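Local structure of putative TIM-barrel metal-dependent hydrolase (Mycobacterium avium subsp. paratuberculosis S397, 4DZI) at residues Ala138-Val143 against Pro174-Glu179; Val169-Pro174 against Ala197-Leu202; Arg206-Arg211 against Pro215-Leu220; Gly279-His284 against Arg326-Ile331. The protein is a putative metal-dependent amidohydrolase with a TIM-barrel fold and a two-metal site, occupied here by cadmium, and probably catalyses a hydrolytic reaction. All blocks are in the same frame, centred on the assembly; numbering follows the deposited sequence.

Contact 1: Ala138-Val143 against Pro174-Glu179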
# COMPACT_ATOMS: atom_id res chain seq x y z
N ALA C 138 22.00 6.65 -19.30
CA ALA C 138 22.47 7.66 -18.34
C ALA C 138 22.44 7.08 -16.91
O ALA C 138 23.28 7.41 -16.09
CB ALA C 138 21.63 8.94 -18.42
N THR C 139 21.43 6.25 -16.63
CA THR C 139 21.35 5.55 -15.33
C THR C 139 22.61 4.74 -15.06
O THR C 139 23.26 4.91 -14.02
CB THR C 139 20.13 4.60 -15.25
OG1 THR C 139 18.93 5.37 -15.21
CG2 THR C 139 20.19 3.75 -13.98
N MET C 140 22.97 3.87 -16.00
CA MET C 140 24.11 2.98 -15.80
C MET C 140 25.42 3.76 -15.71
O MET C 140 26.28 3.43 -14.88
CB MET C 140 24.20 1.92 -16.93
CG MET C 140 22.96 1.06 -17.08
SD MET C 140 22.33 0.27 -15.58
CE MET C 140 23.46 -1.09 -15.38
N ALA C 141 25.59 4.77 -16.55
CA ALA C 141 26.82 5.55 -16.50
C ALA C 141 26.91 6.35 -15.22
O ALA C 141 28.01 6.59 -14.68
CB ALA C 141 26.92 6.48 -17.70
N SER C 142 25.75 6.81 -14.72
CA SER C 142 25.76 7.67 -13.56
C SER C 142 26.01 6.83 -12.30
O SER C 142 26.66 7.29 -11.38
CB SER C 142 24.44 8.46 -13.38
OG SER C 142 24.22 9.38 -14.47
N VAL C 143 25.46 5.61 -12.27
CA VAL C 143 25.69 4.73 -11.14
C VAL C 143 27.19 4.38 -11.13
O VAL C 143 27.84 4.39 -10.08
CB VAL C 143 24.80 3.47 -11.22
CG1 VAL C 143 25.30 2.37 -10.32
CG2 VAL C 143 23.34 3.84 -10.89
N PRO C 174 20.42 -5.17 -17.64
CA PRO C 174 20.95 -6.22 -16.79
C PRO C 174 22.32 -6.76 -17.19
O PRO C 174 23.02 -7.32 -16.35
CB PRO C 174 19.91 -7.34 -16.91
CG PRO C 174 18.65 -6.63 -17.21
CD PRO C 174 19.05 -5.47 -18.10
N THR C 175 22.71 -6.61 -18.46
CA THR C 175 24.04 -7.05 -18.89
C THR C 175 25.09 -6.09 -18.34
O THR C 175 26.11 -6.53 -17.79
CB THR C 175 24.12 -7.02 -20.42
OG1 THR C 175 23.28 -8.05 -20.93
CG2 THR C 175 25.55 -7.26 -20.89
N ARG C 176 24.82 -4.79 -18.48
CA ARG C 176 25.71 -3.79 -17.89
C ARG C 176 25.74 -3.89 -16.36
O ARG C 176 26.77 -3.62 -15.74
CB ARG C 176 25.37 -2.39 -18.38
CG ARG C 176 26.23 -1.28 -17.79
CD ARG C 176 27.66 -1.34 -18.29
NE ARG C 176 28.57 -0.56 -17.45
CZ ARG C 176 28.75 0.75 -17.55
NH1 ARG C 176 28.07 1.46 -18.45
NH2 ARG C 176 29.61 1.37 -16.75
N ALA C 177 24.62 -4.32 -15.75
CA ALA C 177 24.56 -4.51 -14.31
C ALA C 177 25.55 -5.59 -13.82
O ALA C 177 26.14 -5.46 -12.74
CB ALA C 177 23.13 -4.83 -13.87
N VAL C 178 25.67 -6.68 -14.58
CA VAL C 178 26.63 -7.74 -14.26
C VAL C 178 28.05 -7.17 -14.32
O VAL C 178 28.88 -7.46 -13.45
CB VAL C 178 26.49 -8.99 -15.17
CG1 VAL C 178 27.66 -9.93 -14.92
CG2 VAL C 178 25.18 -9.74 -14.92
N GLU C 179 28.33 -6.31 -15.30
CA GLU C 179 29.61 -5.60 -15.31
C GLU C 179 29.82 -4.72 -14.09
O GLU C 179 30.91 -4.64 -13.57
CB GLU C 179 29.79 -4.75 -16.56
CG GLU C 179 29.86 -5.57 -17.83
CD GLU C 179 29.95 -4.70 -19.06
OE1 GLU C 179 30.54 -3.59 -18.96
OE2 GLU C 179 29.44 -5.11 -20.12

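Contact 2: Val169-Pro174 against Ala197-Leu202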
# COMPACT_ATOMS: atom_id res chain seq x y z
N VAL C 169 23.93 -0.69 -7.35
CA VAL C 169 23.79 -1.48 -8.59
C VAL C 169 22.40 -1.20 -9.13
O VAL C 169 21.41 -1.39 -8.42
CB VAL C 169 23.96 -2.98 -8.36
CG1 VAL C 169 23.66 -3.75 -9.63
CG2 VAL C 169 25.40 -3.23 -7.90
N SER C 170 22.34 -0.68 -10.36
CA SER C 170 21.07 -0.59 -11.06
C SER C 170 20.94 -1.80 -11.98
O SER C 170 21.87 -2.15 -12.72
CB SER C 170 20.97 0.67 -11.93
OG SER C 170 19.76 0.62 -12.72
N LEU C 171 19.76 -2.41 -11.96
CA LEU C 171 19.46 -3.50 -12.87
C LEU C 171 18.81 -3.00 -14.18
O LEU C 171 18.30 -3.84 -14.94
CB LEU C 171 18.50 -4.48 -12.20
CG LEU C 171 19.13 -5.25 -11.04
CD1 LEU C 171 18.11 -6.00 -10.21
CD2 LEU C 171 20.17 -6.20 -11.61
N ALA C 172 18.83 -1.69 -14.45
CA ALA C 172 18.09 -1.13 -15.59
C ALA C 172 18.54 -1.75 -16.91
O ALA C 172 17.73 -1.97 -17.80
CB ALA C 172 18.18 0.40 -15.63
N ASP C 173 19.84 -2.00 -17.03
CA ASP C 173 20.37 -2.77 -18.18
C ASP C 173 21.05 -3.98 -17.56
O ASP C 173 22.14 -3.84 -16.96
CB ASP C 173 21.38 -1.90 -18.92
CG ASP C 173 22.13 -2.64 -20.04
OD1 ASP C 173 22.32 -3.87 -19.97
OD2 ASP C 173 22.56 -1.96 -20.98
N PRO C 174 20.42 -5.17 -17.64
CA PRO C 174 20.95 -6.22 -16.79
C PRO C 174 22.32 -6.76 -17.19
O PRO C 174 23.02 -7.32 -16.35
CB PRO C 174 19.91 -7.34 -16.91
CG PRO C 174 18.65 -6.63 -17.21
CD PRO C 174 19.05 -5.47 -18.10
N ALA C 197 12.44 -0.48 -5.68
CA ALA C 197 11.53 0.15 -6.63
C ALA C 197 11.49 -0.74 -7.85
O ALA C 197 12.38 -1.57 -8.08
CB ALA C 197 12.08 1.53 -7.05
N PRO C 198 10.46 -0.56 -8.67
CA PRO C 198 10.46 -1.21 -10.00
C PRO C 198 11.75 -0.93 -10.76
O PRO C 198 12.31 0.17 -10.69
CB PRO C 198 9.27 -0.54 -10.69
CG PRO C 198 8.35 -0.18 -9.57
CD PRO C 198 9.29 0.31 -8.47
N VAL C 199 12.25 -1.93 -11.48
CA VAL C 199 13.48 -1.73 -12.25
C VAL C 199 13.15 -1.08 -13.58
O VAL C 199 12.33 -1.60 -14.35
CB VAL C 199 14.19 -3.10 -12.53
CG1 VAL C 199 15.41 -2.88 -13.41
CG2 VAL C 199 14.60 -3.79 -11.22
N PRO C 200 13.79 0.05 -13.88
CA PRO C 200 13.48 0.73 -15.14
C PRO C 200 13.84 -0.16 -16.35
O PRO C 200 14.82 -0.91 -16.32
CB PRO C 200 14.40 1.96 -15.10
CG PRO C 200 14.55 2.23 -13.64
CD PRO C 200 14.70 0.85 -13.04
N GLY C 201 13.05 -0.04 -17.40
CA GLY C 201 13.34 -0.82 -18.62
C GLY C 201 13.29 0.03 -19.87
O GLY C 201 12.67 1.08 -19.88
N LEU C 202 13.98 -0.41 -20.92
CA LEU C 202 13.90 0.27 -22.21
C LEU C 202 12.48 0.22 -22.73
O LEU C 202 11.97 1.20 -23.27
CB LEU C 202 14.83 -0.39 -23.22
CG LEU C 202 16.31 -0.11 -23.08
CD1 LEU C 202 17.07 -0.95 -24.09
CD2 LEU C 202 16.59 1.38 -23.28
O HOH W 1 15.79 -2.52 -20.24

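Contact 3: Arg206-Arg211 against Pro215-Leu220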
# COMPACT_ATOMS: atom_id res chain seq x y z
N ARG C 206 10.42 -3.52 -14.91
CA ARG C 206 10.51 -4.94 -14.54
C ARG C 206 10.41 -5.17 -13.01
O ARG C 206 10.79 -4.33 -12.19
CB ARG C 206 11.81 -5.58 -15.06
CG ARG C 206 11.97 -5.63 -16.58
CD ARG C 206 13.24 -6.38 -16.92
NE ARG C 206 14.47 -5.65 -16.58
CZ ARG C 206 14.97 -4.62 -17.27
NH1 ARG C 206 14.34 -4.11 -18.34
NH2 ARG C 206 16.10 -4.03 -16.87
N SER C 207 9.88 -6.33 -12.65
CA SER C 207 9.96 -6.86 -11.30
C SER C 207 11.43 -7.09 -10.93
O SER C 207 12.23 -7.42 -11.79
CB SER C 207 9.22 -8.20 -11.28
OG SER C 207 9.38 -8.85 -10.05
N LEU C 208 11.77 -6.91 -9.65
CA LEU C 208 13.12 -7.26 -9.18
C LEU C 208 13.43 -8.73 -9.48
O LEU C 208 14.57 -9.08 -9.73
CB LEU C 208 13.25 -6.95 -7.69
CG LEU C 208 13.46 -5.44 -7.46
CD1 LEU C 208 13.12 -5.07 -6.02
CD2 LEU C 208 14.92 -5.08 -7.75
N GLY C 209 12.39 -9.56 -9.48
CA GLY C 209 12.50 -11.00 -9.79
C GLY C 209 12.37 -11.43 -11.24
O GLY C 209 12.21 -12.63 -11.50
N ASP C 210 12.43 -10.48 -12.18
CA ASP C 210 12.53 -10.79 -13.61
C ASP C 210 13.68 -11.76 -13.87
O ASP C 210 14.76 -11.60 -13.33
CB ASP C 210 12.72 -9.52 -14.42
CG ASP C 210 12.41 -9.74 -15.89
OD1 ASP C 210 13.32 -10.16 -16.64
OD2 ASP C 210 11.24 -9.48 -16.28
N ARG C 211 13.48 -12.77 -14.70
CA ARG C 211 14.54 -13.72 -14.94
C ARG C 211 15.79 -13.11 -15.57
O ARG C 211 16.88 -13.66 -15.42
CB ARG C 211 14.03 -14.87 -15.83
CG ARG C 211 12.79 -15.56 -15.28
CD ARG C 211 13.07 -16.26 -13.96
NE ARG C 211 14.15 -17.25 -14.06
CZ ARG C 211 13.97 -18.50 -14.47
NH1 ARG C 211 12.77 -18.91 -14.83
NH2 ARG C 211 14.99 -19.35 -14.53
N PRO C 215 21.41 -13.28 -13.56
CA PRO C 215 22.88 -13.25 -13.52
C PRO C 215 23.46 -12.33 -12.41
O PRO C 215 24.42 -12.69 -11.75
CB PRO C 215 23.26 -12.78 -14.92
CG PRO C 215 22.12 -13.29 -15.77
CD PRO C 215 20.89 -13.06 -14.93
N VAL C 216 22.83 -11.17 -12.19
CA VAL C 216 23.20 -10.30 -11.07
C VAL C 216 23.00 -10.99 -9.71
O VAL C 216 23.90 -10.99 -8.87
CB VAL C 216 22.42 -8.96 -11.13
CG1 VAL C 216 22.65 -8.14 -9.84
CG2 VAL C 216 22.85 -8.16 -12.36
N TRP C 217 21.81 -11.52 -9.44
CA TRP C 217 21.61 -12.19 -8.14
C TRP C 217 22.55 -13.35 -7.95
O TRP C 217 23.01 -13.60 -6.82
CB TRP C 217 20.20 -12.71 -7.95
CG TRP C 217 19.13 -11.67 -8.13
CD1 TRP C 217 18.02 -11.73 -8.99
CD2 TRP C 217 19.03 -10.37 -7.47
NE1 TRP C 217 17.25 -10.61 -8.87
CE2 TRP C 217 17.81 -9.74 -7.99
CE3 TRP C 217 19.80 -9.69 -6.50
CZ2 TRP C 217 17.39 -8.49 -7.56
CZ3 TRP C 217 19.36 -8.43 -6.08
CH2 TRP C 217 18.19 -7.84 -6.60
N ALA C 218 22.85 -14.08 -9.03
CA ALA C 218 23.80 -15.19 -8.90
C ALA C 218 25.22 -14.70 -8.54
O ALA C 218 25.90 -15.31 -7.69
CB ALA C 218 23.83 -16.07 -10.17
N ARG C 219 25.67 -13.60 -9.16
CA ARG C 219 26.96 -13.04 -8.77
C ARG C 219 27.01 -12.68 -7.28
O ARG C 219 27.98 -12.97 -6.59
CB ARG C 219 27.34 -11.82 -9.61
CG ARG C 219 27.69 -12.08 -11.07
CD ARG C 219 28.99 -12.86 -11.26
NE ARG C 219 29.68 -12.43 -12.49
CZ ARG C 219 29.36 -12.80 -13.73
NH1 ARG C 219 28.35 -13.63 -13.97
NH2 ARG C 219 30.08 -12.33 -14.75
N LEU C 220 25.97 -12.03 -6.77
CA LEU C 220 26.01 -11.61 -5.37
C LEU C 220 25.94 -12.82 -4.44
O LEU C 220 26.61 -12.88 -3.41
CB LEU C 220 24.83 -10.66 -5.07
CG LEU C 220 24.91 -9.34 -5.81
CD1 LEU C 220 23.61 -8.56 -5.61
CD2 LEU C 220 26.10 -8.54 -5.28

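Contact 4: Gly279-His284 against Arg326-Ile331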
# COMPACT_ATOMS: atom_id res chain seq x y z
N GLY C 279 10.32 -15.42 -7.02
CA GLY C 279 11.27 -16.53 -6.87
C GLY C 279 12.75 -16.19 -6.84
O GLY C 279 13.58 -17.02 -7.19
N VAL C 280 13.11 -14.97 -6.45
CA VAL C 280 14.53 -14.68 -6.38
C VAL C 280 15.26 -15.57 -5.37
O VAL C 280 16.36 -16.02 -5.65
CB VAL C 280 14.78 -13.20 -6.05
CG1 VAL C 280 16.30 -12.97 -5.86
CG2 VAL C 280 14.24 -12.35 -7.20
N PHE C 281 14.68 -15.78 -4.19
CA PHE C 281 15.32 -16.64 -3.19
C PHE C 281 15.14 -18.13 -3.52
O PHE C 281 15.92 -18.97 -3.06
CB PHE C 281 14.82 -16.32 -1.79
CG PHE C 281 15.07 -14.88 -1.40
CD1 PHE C 281 16.37 -14.40 -1.25
CD2 PHE C 281 14.00 -14.02 -1.20
CE1 PHE C 281 16.59 -13.07 -0.90
CE2 PHE C 281 14.22 -12.70 -0.85
CZ PHE C 281 15.52 -12.22 -0.69
N THR C 282 14.13 -18.44 -4.33
CA THR C 282 13.97 -19.82 -4.81
C THR C 282 15.14 -20.14 -5.75
O THR C 282 15.79 -21.17 -5.60
CB THR C 282 12.65 -19.97 -5.55
OG1 THR C 282 11.58 -19.70 -4.63
CG2 THR C 282 12.51 -21.41 -6.15
N ARG C 283 15.42 -19.25 -6.69
CA ARG C 283 16.50 -19.49 -7.66
C ARG C 283 17.88 -19.27 -7.06
O ARG C 283 18.88 -19.84 -7.54
CB ARG C 283 16.32 -18.63 -8.91
CG ARG C 283 15.08 -19.02 -9.72
CD ARG C 283 14.96 -18.23 -11.00
NE ARG C 283 14.73 -16.80 -10.75
CZ ARG C 283 13.56 -16.24 -10.45
NH1 ARG C 283 12.46 -16.99 -10.31
NH2 ARG C 283 13.50 -14.92 -10.25
N HIS C 284 17.93 -18.43 -6.02
CA HIS C 284 19.20 -18.05 -5.40
C HIS C 284 19.12 -18.17 -3.90
O HIS C 284 19.05 -17.16 -3.19
CB HIS C 284 19.57 -16.63 -5.83
CG HIS C 284 19.44 -16.41 -7.32
ND1 HIS C 284 20.40 -16.81 -8.20
CD2 HIS C 284 18.41 -15.88 -8.08
CE1 HIS C 284 20.00 -16.52 -9.45
NE2 HIS C 284 18.79 -15.93 -9.38
N ARG C 326 12.08 -15.22 6.43
CA ARG C 326 12.76 -15.41 7.70
C ARG C 326 14.20 -15.87 7.53
O ARG C 326 15.05 -15.58 8.38
CB ARG C 326 12.03 -16.45 8.56
CG ARG C 326 10.64 -15.99 8.89
CD ARG C 326 9.83 -17.04 9.67
NE ARG C 326 8.81 -16.33 10.44
CZ ARG C 326 7.58 -16.77 10.68
NH1 ARG C 326 7.21 -17.96 10.20
NH2 ARG C 326 6.73 -16.01 11.38
N ASN C 327 14.47 -16.60 6.46
CA ASN C 327 15.81 -17.15 6.25
C ASN C 327 16.77 -16.19 5.55
O ASN C 327 17.94 -16.15 5.91
CB ASN C 327 15.74 -18.41 5.40
CG ASN C 327 17.08 -19.12 5.32
OD1 ASN C 327 17.55 -19.68 6.31
ND2 ASN C 327 17.69 -19.12 4.13
N ASN C 328 16.28 -15.44 4.57
CA ASN C 328 17.17 -14.69 3.69
C ASN C 328 17.25 -13.19 3.93
O ASN C 328 18.03 -12.52 3.27
CB ASN C 328 16.81 -14.94 2.24
CG ASN C 328 17.02 -16.38 1.83
OD1 ASN C 328 16.26 -17.27 2.25
ND2 ASN C 328 18.05 -16.63 1.01
N VAL C 329 16.40 -12.66 4.82
CA VAL C 329 16.22 -11.20 4.94
C VAL C 329 16.48 -10.74 6.38
O VAL C 329 15.91 -11.24 7.35
CB VAL C 329 14.81 -10.74 4.49
CG1 VAL C 329 14.63 -9.22 4.58
CG2 VAL C 329 14.53 -11.25 3.06
N TRP C 330 17.36 -9.74 6.50
CA TRP C 330 17.58 -9.06 7.73
C TRP C 330 16.90 -7.71 7.68
O TRP C 330 16.82 -7.09 6.64
CB TRP C 330 19.10 -8.83 7.89
CG TRP C 330 19.92 -10.02 8.35
CD1 TRP C 330 20.52 -10.20 9.59
CD2 TRP C 330 20.33 -11.18 7.56
NE1 TRP C 330 21.21 -11.38 9.62
CE2 TRP C 330 21.13 -12.01 8.43
CE3 TRP C 330 20.08 -11.60 6.26
CZ2 TRP C 330 21.68 -13.22 8.00
CZ3 TRP C 330 20.61 -12.82 5.84
CH2 TRP C 330 21.42 -13.60 6.69
N ILE C 331 16.49 -7.22 8.84
CA ILE C 331 15.74 -5.96 8.90
C ILE C 331 16.26 -5.03 9.99
O ILE C 331 16.34 -5.41 11.17
CB ILE C 331 14.26 -6.26 9.19
CG1 ILE C 331 13.67 -7.07 8.03
CG2 ILE C 331 13.50 -4.94 9.36
CD1 ILE C 331 12.27 -7.57 8.31

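Contact 1: Ala138-Val143 against Pro174-Glu179
Met140 of helix 136-153 meets Arg176 and Ala177 in the first turn of helix 174-186, and Met140 supplies nearly all of the helix 136-153 side of the contact. Arg176 comes first along 174-179. Its CG lies anti to the backbone N (chi1 179°), and a bend at chi2 sends the chain back past Met140 in the opposite sense. The aliphatic root does the touching: Arg176 CG is 3.7 Å from Met140 CE and 3.9 Å from Met140 CB. Farther out, Met140 O stands over one face of the guanidinium, at some distance. Ala177 follows. Met140, bent at chi2 and chi3, folds its terminal methyl over the start of this residue, with Met140 CE 3.5 Å from Ala177 N and 4.0 Å from Ala177 CB. Last, Glu179 OE1 stands 3.9 Å from Arg176 NE, a long ion pair well out of the guanidinium plane, so charge alone links them. The pairing is thus apolar and buried around the methyl, with charge confined to the partly exposed arginine end. Two helices of the amidohydrolase barrel's outer layer are joined side by side here, and beyond Ala177 and Val178 helix 214-223 packs next through Val216 and Pro215.

Contact 2: Val169-Pro174 against Ala197-Leu202
Leu171 and Ala172 lie against Val199 and Pro200 where two loops of the TIM-barrel fold run past each other, one joining strand 163-165 to helix 174-186, the other following strand 192-193. Val199 carries much of the apolar part. Its CG1, anti to the backbone N (chi1 176°), reaches the Leu171 peptide and stands 3.7 Å from Leu171 CB; the same methyl is 3.4 Å from Leu171 O. Val199 CG2 lies beside Leu171 CB as well, so both branches of the valine bear on the root of the leucine. Next along, Ala172 CB meets the proline ring at Pro200 CB, 4.1 Å away. On the outer side of the 197-202 loop Pro198 packs on Trp243 of the second subunit.

Polar contact between the loops is indirect or weak. Ala172 CA points a C-H at Pro200 O over 3.4 Å, with 143° at the hydrogen. The two carbonyl oxygens Ala172 O and Pro200 O also come close, but as both are acceptors they cannot bond each other; Arg206 NH2 donates to Ala172 O and Leu171 O.

Within 169-174 the turn is held by its own side chains. Ser170 OG accepts from Ala172 N at 3.0 Å, an ST turn, and Asp173, the N-cap of helix 174-186, receives Arg176 N on OD1. One water joins the two backbones, donating to Ala172 O at 3.2 Å and accepting from Leu202 N at 2.9 Å.

Contact 3: Arg206-Arg211 against Pro215-Leu220
Trp217, in the first turn of helix 214-223, gives its indole N-H to the backbone of the loop before that helix. Trp217 NE1 donates to Leu208 O at 3.2 Å, with 148° at the hydrogen. The oxygen lies almost exactly in the indole plane, at the ring's edge, whereas the donor is tilted 28° from the carbonyl plane. Chi1 swings the ring toward the loop, and chi2 (126°) turns its NE1 edge to Leu208 O. The same carbonyl is also bonded by His213 ND1, so two donors share it.

Apolar contact is slighter: Leu208 CD2 approaches Trp217 CZ2 at 4.2 Å, and Met275 packs on both residues. At the edge, Pro215 CD makes a loose van der Waals approach to Arg211 O at 4.1 Å.

The loop holds its own shape. A type I turn runs from Ser207 to Asp210, closed by Asp210 N to Ser207 O at 3.1 Å, and Ser207 OG takes the Gly209 N-H in an ST turn. The exposed Arg211 pairs through NE with Asp214. The buried indole N-H thus has a main-chain acceptor, and the in-plane bond, with the packing of Leu208 and Met275, probably helps hold the ring's rotation.

Contact 4: Gly279-His284 against Arg326-Ile331
This is a buried CH-pi and apolar contact at the N-terminal end of strand 329-331: Phe281 of the short helix 280-283 lies against Asn328 and Val329, where helix 321-328 gives way to the strand. The ring takes the amide residue over one face. Asn328 CB sits 3.9 Å from the ring centroid and 25° off its normal, a CH-pi contact, displaced toward the rim so that its nearest ring atom is Phe281 CD1 at 3.6 Å. With Phe281 CG beside the backbone N (chi1 -58°), the ring reaches out alongside Asn328, and the two side chains slide past each other in opposite senses. Ring and amide planes are turned 38° apart, so the amide does not stack flat; Asn328 ND2 nevertheless comes within 3.6 Å of Phe281 CD1. Val329 CG2 reaches Phe281 CZ at 4.0 Å, oblique to the ring plane, the two side chains running roughly at right angles.

In this beta/alpha (TIM) barrel the pairing joins the short helix after 266-277 to the start of strand 329-331, which lies parallel to and beside strand 289-292. Helix 266-277 covers Phe281 through Met275 and Ile276. That helix ends in a Schellman motif whose C-prime residue is Gly279, also the N-cap of 280-283.

The ND2 end of the Asn328 amide is held by two carbonyls, Leu287 O and Pro285 O, in the connection after His284. Asn328 OD1 also accepts from Asn327 ND2 at 3.0 Å, from above its carbonyl plane.

Overall arrangement
Contacts 1, 2 and 3 form a continuous patch and contact 4 extends it. Contacts 1 and 2 share Pro174, cross along the chain and have centres 8 Å apart; Ser170 O lies 3.3 Å from Met140 CE. Arg206 ties contact 2 to contact 3, whose centres are 10 Å apart: Val199 O meets Arg206 N at 2.8 Å. Contact 3 reaches contact 4, about 12 Å away between centres, through Val280 beside Gly209 and His284 beside Trp217, while Asp214 pairs with both Arg211 and Arg283. Contacts 1 and 4, about 24 Å apart between centres, do not touch. None of the segments supplies a ligand to the two cadmium ions, bound by Asp13, His15, His230, Glu293, Asp356, His359 and Glu361.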